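Local coordinates for GTPase activator-like protein (Chaetomium thermophilum, PDB 6SSH), which probably stimulates GTP hydrolysis by a small GTPase through the domain modelled here, the Rap/ran-GAP domain of a longer TSC2 protein, at residues V5-I10 and P28-F33; I74-T79 and F186-A191; D102-V107 and V196-W201. One frame throughout, in Å; residues are numbered along the deposited sequence.

In the fold
All three interactions pack helices against one mixed sheet, on the same face. Interaction 1 sets helix 28-37 on strand 2-10. Interactions 2 and 3 share helix 183-201, whose first half meets strand 73-78 and whose last turns meet the start of strand 104-109. Those two strands flank strand 2-10. Centre to centre, interaction 2 lies about 10 Å from each of the others, and interactions 1 and 3 are about 18 Å apart. Along the chain, interaction 1 closes first, whereas 2 and 3 interleave, so the C-terminal helix returns to strands laid down much earlier. A hydrogen bond from His77 ND1 to Asp102 OD2 (2.7 Å) ties 74-79 to 102-107.

Interaction 1. Residues V5-I10 and P28-F33; sequences VGVIYI and PDYHRF
The phenol oxygen of Tyr30 is gripped by two groups: Thr80 OG1 bonds to it directly, and a water lies 2.7 Å from Tyr30 OH. That water is also the polar bridge to strand 5-10. It donates to Val7 O at 2.8 Å and accepts from Tyr9 N at 3.1 Å, so the backbone polar groups of the two strand residues that touch the helix share one solvent molecule with the helix tyrosine. No direct hydrogen bond joins the two segments.

Around this polar end the contact is made by rings. Tyr30 reaches across from the helix with CG anti to the backbone N (chi1 163°), which carries the phenol off the helix and up to the strand. Tyr9 approaches over one face of that ring: its CD1 edge comes 3.7 Å from Tyr30 CG, off toward the rim. The pair counts as edge-to-face, but with the planes at 50° it is tilted well short of a perpendicular T. Further along the same ring, Tyr9 CB makes a CH-pi contact, 4.1 Å from the Tyr30 centroid. Val7 comes at the ring's edge instead, its CG1 4.1 Å from Tyr30 CE1 and near the ring plane. Tyr30 is therefore held both by its hydroxyl and by packing on its face and rim.

Tyr9 sends its own hydroxyl to Asp110, and Trp108 meets the rings of Tyr9, Tyr30 and Phe33, extending the aromatic cluster to strand 104-109. Within the helix, Arg32 NH2 forms a salt bridge to Asp29 OD1 at 2.9 Å, and Arg154 takes the same oxygen. Val7 and Tyr9, two apart on a central strand, both turn to the helix, and their contact with Tyr30 is part of the helix-on-sheet packing of this Rap/ran-GAP domain.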
loop_
_atom_site.group_PDB
_atom_site.type_symbol
_atom_site.label_atom_id
_atom_site.label_comp_id
_atom_site.label_asym_id
_atom_site.label_seq_id
_atom_site.Cartn_x
_atom_site.Cartn_y
_atom_site.Cartn_z
ATOM N N VAL A 5 1.711 -2.221 6.686
ATOM C CA VAL A 5 2.012 -2.174 5.294
ATOM C C VAL A 5 1.396 -0.929 4.663
ATOM O O VAL A 5 0.196 -0.698 4.805
ATOM C CB VAL A 5 1.499 -3.450 4.601
ATOM C CG1 VAL A 5 1.708 -3.387 3.105
ATOM C CG2 VAL A 5 2.155 -4.736 5.146
ATOM N N GLY A 6 2.173 -0.140 3.949
ATOM C CA GLY A 6 1.634 1.028 3.305
ATOM C C GLY A 6 0.845 0.727 2.061
ATOM O O GLY A 6 1.061 -0.357 1.414
ATOM N N VAL A 7 -0.071 1.582 1.668
ATOM C CA VAL A 7 -0.781 1.476 0.419
ATOM C C VAL A 7 -0.862 2.864 -0.143
ATOM O O VAL A 7 -1.438 3.781 0.497
ATOM C CB VAL A 7 -2.215 0.922 0.541
ATOM C CG1 VAL A 7 -2.826 0.779 -0.834
ATOM C CG2 VAL A 7 -2.222 -0.404 1.307
ATOM N N ILE A 8 -0.277 3.056 -1.306
ATOM C CA ILE A 8 -0.084 4.384 -1.902
ATOM C C ILE A 8 -0.643 4.468 -3.302
ATOM O O ILE A 8 -0.175 3.712 -4.184
ATOM C CB ILE A 8 1.402 4.740 -1.981
ATOM C CG1 ILE A 8 2.100 4.590 -0.612
ATOM C CG2 ILE A 8 1.573 6.159 -2.521
ATOM C CD1 ILE A 8 3.627 4.539 -0.689
ATOM N N TYR A 9 -1.614 5.319 -3.569
ATOM C CA TYR A 9 -2.183 5.538 -4.896
ATOM C C TYR A 9 -1.443 6.639 -5.622
ATOM O O TYR A 9 -1.300 7.754 -5.086
ATOM C CB TYR A 9 -3.670 5.942 -4.784
ATOM C CG TYR A 9 -4.306 6.136 -6.136
ATOM C CD1 TYR A 9 -4.707 5.046 -6.904
ATOM C CD2 TYR A 9 -4.472 7.385 -6.702
ATOM C CE1 TYR A 9 -5.248 5.208 -8.154
ATOM C CE2 TYR A 9 -5.021 7.561 -7.961
ATOM C CZ TYR A 9 -5.412 6.471 -8.717
ATOM O OH TYR A 9 -5.943 6.682 -9.954
ATOM N N ILE A 10 -0.984 6.330 -6.833
ATOM C CA ILE A 10 -0.339 7.301 -7.719
ATOM C C ILE A 10 -1.274 7.659 -8.862
ATOM O O ILE A 10 -1.681 6.767 -9.614
ATOM C CB ILE A 10 0.998 6.812 -8.261
ATOM C CG1 ILE A 10 1.888 6.285 -7.140
ATOM C CG2 ILE A 10 1.627 7.927 -9.057
ATOM C CD1 ILE A 10 3.244 5.793 -7.611
ATOM N N PRO A 28 -11.967 3.887 -9.052
ATOM C CA PRO A 28 -12.952 2.930 -8.534
ATOM C C PRO A 28 -12.343 1.542 -8.338
ATOM O O PRO A 28 -12.644 0.901 -7.316
ATOM C CB PRO A 28 -14.020 2.926 -9.622
ATOM C CG PRO A 28 -13.979 4.392 -10.141
ATOM C CD PRO A 28 -12.498 4.686 -10.177
ATOM N N ASP A 29 -11.510 1.069 -9.254
ATOM C CA ASP A 29 -10.921 -0.267 -9.072
ATOM C C ASP A 29 -9.981 -0.298 -7.876
ATOM O O ASP A 29 -9.936 -1.296 -7.128
ATOM C CB ASP A 29 -10.157 -0.702 -10.329
ATOM C CG ASP A 29 -11.049 -1.119 -11.467
ATOM O OD1 ASP A 29 -12.237 -1.452 -11.256
ATOM O OD2 ASP A 29 -10.508 -1.112 -12.587
ATOM N N TYR A 30 -9.247 0.784 -7.651
ATOM C CA TYR A 30 -8.406 0.885 -6.470
ATOM C C TYR A 30 -9.204 0.803 -5.176
ATOM O O TYR A 30 -8.861 0.074 -4.236
ATOM C CB TYR A 30 -7.615 2.210 -6.526
ATOM C CG TYR A 30 -7.023 2.646 -5.200
ATOM C CD1 TYR A 30 -5.862 2.116 -4.686
ATOM C CD2 TYR A 30 -7.652 3.633 -4.458
ATOM C CE1 TYR A 30 -5.329 2.555 -3.494
ATOM C CE2 TYR A 30 -7.124 4.077 -3.290
ATOM C CZ TYR A 30 -5.974 3.566 -2.790
ATOM O OH TYR A 30 -5.432 3.997 -1.603
ATOM N N HIS A 31 -10.333 1.516 -5.152
ATOM C CA HIS A 31 -11.200 1.455 -3.970
ATOM C C HIS A 31 -11.814 0.079 -3.745
ATOM O O HIS A 31 -11.938 -0.381 -2.632
ATOM C CB HIS A 31 -12.252 2.574 -3.999
ATOM C CG HIS A 31 -11.635 3.902 -3.661
ATOM N ND1 HIS A 31 -11.287 4.228 -2.368
ATOM C CD2 HIS A 31 -11.206 4.929 -4.433
ATOM C CE1 HIS A 31 -10.688 5.414 -2.358
ATOM N NE2 HIS A 31 -10.638 5.873 -3.590
ATOM N N ARG A 32 -12.202 -0.612 -4.817
ATOM C CA ARG A 32 -12.737 -1.970 -4.649
ATOM C C ARG A 32 -11.619 -2.897 -4.171
ATOM O O ARG A 32 -11.842 -3.775 -3.359
ATOM C CB ARG A 32 -13.373 -2.459 -5.930
ATOM C CG ARG A 32 -14.754 -1.869 -6.148
ATOM C CD ARG A 32 -15.428 -2.558 -7.362
ATOM N NE ARG A 32 -14.878 -2.022 -8.597
ATOM C CZ ARG A 32 -15.347 -0.941 -9.228
ATOM N NH1 ARG A 32 -16.398 -0.278 -8.745
ATOM N NH2 ARG A 32 -14.752 -0.488 -10.322
ATOM N N PHE A 33 -10.395 -2.660 -4.609
ATOM C CA PHE A 33 -9.242 -3.434 -4.160
ATOM C C PHE A 33 -9.025 -3.226 -2.658
ATOM O O PHE A 33 -8.833 -4.197 -1.933
ATOM C CB PHE A 33 -8.004 -3.007 -4.950
ATOM C CG PHE A 33 -6.691 -3.336 -4.303
ATOM C CD1 PHE A 33 -6.218 -4.635 -4.320
ATOM C CD2 PHE A 33 -5.904 -2.355 -3.684
ATOM C CE1 PHE A 33 -5.044 -4.948 -3.710
ATOM C CE2 PHE A 33 -4.698 -2.715 -3.096
ATOM C CZ PHE A 33 -4.283 -3.980 -3.144
HETATM O O HOH W 1 -3.227 5.457 -0.894
#

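Interaction 2. Residues I74-T79 and F186-A191; sequences IVFHVT and FVRLLA
Ile74 puts CG1 opposite its carbonyl carbon (chi1 -51°), and with chi2 extended the chain stretches CD1 out to the aliphatic part of Arg188. There it lies 3.8 Å from Arg188 CG, the closest approach of the two segments. On the arginine, chi1 of -165° brings CG to the strand; the bend at chi3 (37°) then turns the guanidinium away toward helix 28-37 and Trp67.

Phe76 joins from the next position on the same side of the strand. Its CB does not point straight at the helix, but the far end of the ring does come near: CZ is 4.4 Å from Arg188 CG, which sits at the ring edge, close to its plane. Within the strand, Ile74 CG2 lies 3.7 Å above one face of the Phe76 ring, toward its rim. Ile74 thus works in two directions: one branch lies over the phenylalanine ring and the other meets the arginine.

No hydrogen bond crosses between the segments. The polar end of Arg188 is used outside them: NH1 bonds to both Gly36 O and Leu37 O at the C-terminal end of helix 28-37, where a positive charge would probably be favoured, and the guanidinium makes a cation-pi contact with Trp67. The contact itself is small, about 124 Å² in all, and apolar. Leu37 reaches Phe76 from helix 28-37, Val5 and Val7 of strand 2-10 pack against Phe76, and Val187 rests on Ile129 and Ile131 of strand 127-134, so helix 183-201 lies on the sheet beside helix 28-37, over strands 73-78 and 127-134.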
loop_
_atom_site.group_PDB
_atom_site.type_symbol
_atom_site.label_atom_id
_atom_site.label_comp_id
_atom_site.label_asym_id
_atom_site.label_seq_id
_atom_site.Cartn_x
_atom_site.Cartn_y
_atom_site.Cartn_z
ATOM N N ILE A 74 -2.628 -7.473 10.060
ATOM C CA ILE A 74 -1.975 -6.433 9.255
ATOM C C ILE A 74 -2.822 -5.189 9.379
ATOM O O ILE A 74 -4.009 -5.211 9.116
ATOM C CB ILE A 74 -1.889 -6.775 7.734
ATOM C CG1 ILE A 74 -1.308 -8.140 7.536
ATOM C CG2 ILE A 74 -1.138 -5.689 6.988
ATOM C CD1 ILE A 74 -1.445 -8.595 6.037
ATOM N N VAL A 75 -2.188 -4.057 9.710
ATOM C CA VAL A 75 -2.799 -2.743 9.619
ATOM C C VAL A 75 -2.216 -2.093 8.382
ATOM O O VAL A 75 -0.969 -1.989 8.256
ATOM C CB VAL A 75 -2.511 -1.890 10.842
ATOM C CG1 VAL A 75 -3.085 -0.486 10.668
ATOM C CG2 VAL A 75 -3.096 -2.531 12.080
ATOM N N PHE A 76 -3.082 -1.676 7.463
ATOM C CA PHE A 76 -2.616 -0.951 6.270
ATOM C C PHE A 76 -2.565 0.543 6.577
ATOM O O PHE A 76 -3.405 1.092 7.327
ATOM C CB PHE A 76 -3.518 -1.245 5.073
ATOM C CG PHE A 76 -3.425 -2.700 4.635
ATOM C CD1 PHE A 76 -4.387 -3.600 5.048
ATOM C CD2 PHE A 76 -2.310 -3.159 3.924
ATOM C CE1 PHE A 76 -4.291 -4.956 4.684
ATOM C CE2 PHE A 76 -2.227 -4.493 3.556
ATOM C CZ PHE A 76 -3.217 -5.371 3.965
ATOM N N HIS A 77 -1.543 1.178 6.017
ATOM C CA HIS A 77 -1.355 2.629 6.127
ATOM C C HIS A 77 -1.673 3.200 4.777
ATOM O O HIS A 77 -0.821 3.206 3.884
ATOM C CB HIS A 77 0.047 3.007 6.532
ATOM C CG HIS A 77 0.456 2.545 7.880
ATOM N ND1 HIS A 77 1.779 2.324 8.201
ATOM C CD2 HIS A 77 -0.249 2.415 9.037
ATOM C CE1 HIS A 77 1.868 2.043 9.495
ATOM N NE2 HIS A 77 0.643 2.099 10.032
ATOM N N VAL A 78 -2.908 3.605 4.565
ATOM C CA VAL A 78 -3.449 3.921 3.240
ATOM C C VAL A 78 -3.393 5.455 3.081
ATOM O O VAL A 78 -4.162 6.162 3.717
ATOM C CB VAL A 78 -4.862 3.428 3.059
ATOM C CG1 VAL A 78 -5.327 3.686 1.643
ATOM C CG2 VAL A 78 -4.936 1.897 3.404
ATOM N N THR A 79 -2.504 5.958 2.265
ATOM C CA THR A 79 -2.285 7.415 2.223
ATOM C C THR A 79 -3.545 8.126 1.783
ATOM O O THR A 79 -3.795 9.214 2.281
ATOM C CB THR A 79 -1.037 7.777 1.430
ATOM O OG1 THR A 79 -1.141 7.250 0.102
ATOM C CG2 THR A 79 0.207 7.242 2.119
ATOM N N PHE A 186 -3.816 -12.091 -3.472
ATOM C CA PHE A 186 -2.490 -12.265 -3.994
ATOM C C PHE A 186 -1.520 -11.221 -3.411
ATOM O O PHE A 186 -0.436 -11.558 -2.919
ATOM C CB PHE A 186 -2.518 -12.180 -5.522
ATOM C CG PHE A 186 -1.203 -12.427 -6.178
ATOM C CD1 PHE A 186 -0.681 -13.690 -6.270
ATOM C CD2 PHE A 186 -0.513 -11.413 -6.786
ATOM C CE1 PHE A 186 0.530 -13.932 -6.917
ATOM C CE2 PHE A 186 0.699 -11.651 -7.415
ATOM C CZ PHE A 186 1.203 -12.906 -7.466
ATOM N N VAL A 187 -1.927 -9.958 -3.433
ATOM C CA VAL A 187 -1.094 -8.899 -2.913
ATOM C C VAL A 187 -0.941 -9.032 -1.388
ATOM O O VAL A 187 0.160 -8.784 -0.863
ATOM C CB VAL A 187 -1.680 -7.527 -3.320
ATOM C CG1 VAL A 187 -1.014 -6.420 -2.530
ATOM C CG2 VAL A 187 -1.465 -7.322 -4.784
ATOM N N ARG A 188 -1.986 -9.430 -0.697
ATOM C CA ARG A 188 -1.861 -9.537 0.742
ATOM C C ARG A 188 -0.862 -10.639 1.064
ATOM O O ARG A 188 -0.020 -10.453 1.957
ATOM C CB ARG A 188 -3.249 -9.801 1.369
ATOM C CG ARG A 188 -3.305 -9.585 2.838
ATOM C CD ARG A 188 -4.686 -9.856 3.401
ATOM N NE ARG A 188 -5.383 -10.955 2.776
ATOM C CZ ARG A 188 -6.512 -10.873 2.084
ATOM N NH1 ARG A 188 -7.202 -9.730 1.883
ATOM N NH2 ARG A 188 -6.926 -11.976 1.568
ATOM N N LEU A 189 -0.872 -11.792 0.373
ATOM C CA LEU A 189 0.112 -12.816 0.599
ATOM C C LEU A 189 1.532 -12.325 0.286
ATOM O O LEU A 189 2.487 -12.551 1.069
ATOM C CB LEU A 189 -0.240 -14.072 -0.217
ATOM C CG LEU A 189 0.678 -15.229 0.098
ATOM C CD1 LEU A 189 0.611 -15.530 1.556
ATOM C CD2 LEU A 189 0.274 -16.457 -0.766
ATOM N N LEU A 190 1.711 -11.621 -0.832
ATOM C CA LEU A 190 3.034 -11.066 -1.116
ATOM C C LEU A 190 3.464 -10.109 -0.005
ATOM O O LEU A 190 4.641 -10.129 0.375
ATOM C CB LEU A 190 3.027 -10.257 -2.427
ATOM C CG LEU A 190 2.826 -10.998 -3.730
ATOM C CD1 LEU A 190 2.833 -10.036 -4.924
ATOM C CD2 LEU A 190 3.920 -12.000 -3.911
ATOM N N ALA A 191 2.556 -9.284 0.480
ATOM C CA ALA A 191 2.921 -8.299 1.507
ATOM C C ALA A 191 3.284 -9.003 2.794
ATOM O O ALA A 191 4.263 -8.609 3.489
ATOM C CB ALA A 191 1.780 -7.339 1.716
#

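Interaction 3. Residues D102-V107 and V196-W201; sequences DFVNIV and VFSLVW
Phe103 and Ser198 make the tightest of the apolar contacts, their CB atoms standing 3.5 Å apart. The backbones are close too, with 6.3 Å between Phe103 CA and Ser198 CA, and it is the small serine side chain that faces Phe103. The ring passes beside it: Phe103 CD2 is 3.6 Å from Ser198 CB, an oblique meeting that uses neither a clear face nor a clear edge. Beyond the serine the ring runs on to Leu199, whose CD2 comes to the ring edge, near its plane, 4.0 Å from Phe103 CE2. These two side chains cross at about a right angle. Val104 also touches the serine, its CG2 3.8 Å from Ser198 OG.

No hydrogen bond crosses between the segments. Ser198 takes the rotamer that sets OG opposite its carbonyl carbon (chi1 -70°), where it bonds back to Ala194 O one turn earlier in the helix. The hydroxyl is satisfied that way and meets 102-107 only by packing against Phe103 CB and Val104 CG2. Asp102, just before Phe103, forms a salt bridge with Lys4 through OD1 and accepts a hydrogen bond from His77 ND1 at OD2, which joins this loop to strands 2-10 and 73-78.

An aromatic neighbour adds to the packing: Tyr126 stacks on Phe103 and is touched by Ser198 as well. The last turns of helix 183-201 thus cover the point where strand 104-109 begins, the helix running roughly antiparallel to the strand on one face of the sheet, a helix-on-sheet layer of the alpha/beta Rap/ran-GAP domain.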
loop_
_atom_site.group_PDB
_atom_site.type_symbol
_atom_site.label_atom_id
_atom_site.label_comp_id
_atom_site.label_asym_id
_atom_site.label_seq_id
_atom_site.Cartn_x
_atom_site.Cartn_y
_atom_site.Cartn_z
ATOM N N ASP A 102 7.645 1.988 7.009
ATOM C CA ASP A 102 7.122 0.651 6.681
ATOM C C ASP A 102 8.088 -0.026 5.757
ATOM O O ASP A 102 8.451 0.482 4.698
ATOM C CB ASP A 102 5.792 0.797 6.015
ATOM C CG ASP A 102 4.675 1.284 6.954
ATOM O OD1 ASP A 102 4.829 1.154 8.174
ATOM O OD2 ASP A 102 3.638 1.732 6.404
ATOM N N PHE A 103 8.487 -1.235 6.126
ATOM C CA PHE A 103 9.420 -1.996 5.295
ATOM C C PHE A 103 8.787 -2.279 3.930
ATOM O O PHE A 103 9.488 -2.325 2.915
ATOM C CB PHE A 103 9.829 -3.299 5.999
ATOM C CG PHE A 103 10.662 -3.112 7.259
ATOM C CD1 PHE A 103 11.596 -2.098 7.375
ATOM C CD2 PHE A 103 10.500 -4.009 8.327
ATOM C CE1 PHE A 103 12.378 -1.974 8.568
ATOM C CE2 PHE A 103 11.290 -3.932 9.475
ATOM C CZ PHE A 103 12.200 -2.889 9.607
ATOM N N VAL A 104 7.510 -2.587 3.913
ATOM C CA VAL A 104 6.759 -3.010 2.738
ATOM C C VAL A 104 5.671 -1.995 2.433
ATOM O O VAL A 104 4.921 -1.615 3.337
ATOM C CB VAL A 104 6.107 -4.387 2.993
ATOM C CG1 VAL A 104 5.373 -4.847 1.773
ATOM C CG2 VAL A 104 7.194 -5.395 3.426
ATOM N N ASN A 105 5.569 -1.596 1.154
ATOM C CA ASN A 105 4.532 -0.710 0.654
ATOM C C ASN A 105 3.945 -1.240 -0.623
ATOM O O ASN A 105 4.703 -1.659 -1.500
ATOM C CB ASN A 105 5.086 0.738 0.434
ATOM C CG ASN A 105 5.340 1.459 1.718
ATOM O OD1 ASN A 105 4.404 1.901 2.365
ATOM N ND2 ASN A 105 6.544 1.558 2.107
ATOM N N ILE A 106 2.661 -1.203 -0.713
ATOM C CA ILE A 106 1.880 -1.509 -1.909
ATOM C C ILE A 106 1.674 -0.231 -2.665
ATOM O O ILE A 106 1.241 0.799 -2.042
ATOM C CB ILE A 106 0.549 -2.151 -1.534
ATOM C CG1 ILE A 106 0.796 -3.457 -0.796
ATOM C CG2 ILE A 106 -0.357 -2.328 -2.759
ATOM C CD1 ILE A 106 -0.411 -3.961 -0.027
ATOM N N VAL A 107 1.941 -0.183 -3.965
ATOM C CA VAL A 107 1.801 0.991 -4.785
ATOM C C VAL A 107 0.801 0.738 -5.890
ATOM O O VAL A 107 0.989 -0.235 -6.664
ATOM C CB VAL A 107 3.157 1.364 -5.415
ATOM C CG1 VAL A 107 3.041 2.575 -6.339
ATOM C CG2 VAL A 107 4.181 1.672 -4.336
ATOM N N VAL A 196 7.604 -10.566 6.586
ATOM C CA VAL A 196 8.355 -11.544 7.327
ATOM C C VAL A 196 9.827 -11.495 6.935
ATOM O O VAL A 196 10.742 -11.481 7.783
ATOM C CB VAL A 196 7.723 -12.929 7.217
ATOM C CG1 VAL A 196 8.567 -13.964 7.864
ATOM C CG2 VAL A 196 6.317 -12.918 7.832
ATOM N N PHE A 197 10.102 -11.432 5.619
ATOM C CA PHE A 197 11.472 -11.371 5.218
ATOM C C PHE A 197 12.148 -10.076 5.694
ATOM O O PHE A 197 13.311 -10.124 6.068
ATOM C CB PHE A 197 11.582 -11.448 3.678
ATOM C CG PHE A 197 11.368 -12.829 3.104
ATOM C CD1 PHE A 197 11.997 -13.917 3.595
ATOM C CD2 PHE A 197 10.516 -12.970 2.028
ATOM C CE1 PHE A 197 11.801 -15.215 3.011
ATOM C CE2 PHE A 197 10.339 -14.197 1.424
ATOM C CZ PHE A 197 10.918 -15.283 1.931
ATOM N N SER A 198 11.404 -8.978 5.655
ATOM C CA SER A 198 11.932 -7.677 6.076
ATOM C C SER A 198 12.347 -7.663 7.521
ATOM O O SER A 198 13.363 -7.084 7.842
ATOM C CB SER A 198 10.914 -6.599 5.847
ATOM O OG SER A 198 10.724 -6.336 4.457
ATOM N N LEU A 199 11.615 -8.375 8.369
ATOM C CA LEU A 199 12.017 -8.420 9.764
ATOM C C LEU A 199 13.343 -9.059 9.960
ATOM O O LEU A 199 14.134 -8.670 10.807
ATOM C CB LEU A 199 10.938 -9.098 10.596
ATOM C CG LEU A 199 9.659 -8.297 10.711
ATOM C CD1 LEU A 199 8.548 -9.181 11.276
ATOM C CD2 LEU A 199 9.862 -7.067 11.582
ATOM N N VAL A 200 13.655 -10.109 9.189
ATOM C CA VAL A 200 14.973 -10.711 9.237
ATOM C C VAL A 200 16.016 -9.803 8.620
ATOM O O VAL A 200 17.113 -9.610 9.174
ATOM C CB VAL A 200 14.988 -12.090 8.515
ATOM C CG1 VAL A 200 16.416 -12.640 8.365
ATOM C CG2 VAL A 200 14.070 -13.027 9.268
ATOM N N TRP A 201 15.671 -9.230 7.483
ATOM C CA TRP A 201 16.634 -8.419 6.753
ATOM C C TRP A 201 17.027 -7.156 7.568
ATOM O O TRP A 201 18.172 -6.687 7.457
ATOM C CB TRP A 201 16.042 -8.108 5.363
ATOM C CG TRP A 201 17.026 -8.005 4.213
ATOM C CD1 TRP A 201 17.712 -9.010 3.622
ATOM C CD2 TRP A 201 17.374 -6.806 3.492
ATOM N NE1 TRP A 201 18.497 -8.514 2.595
ATOM C CE2 TRP A 201 18.293 -7.167 2.491
ATOM C CE3 TRP A 201 16.990 -5.460 3.596
ATOM C CZ2 TRP A 201 18.849 -6.233 1.619
ATOM C CZ3 TRP A 201 17.543 -4.544 2.735
ATOM C CH2 TRP A 201 18.454 -4.934 1.747
#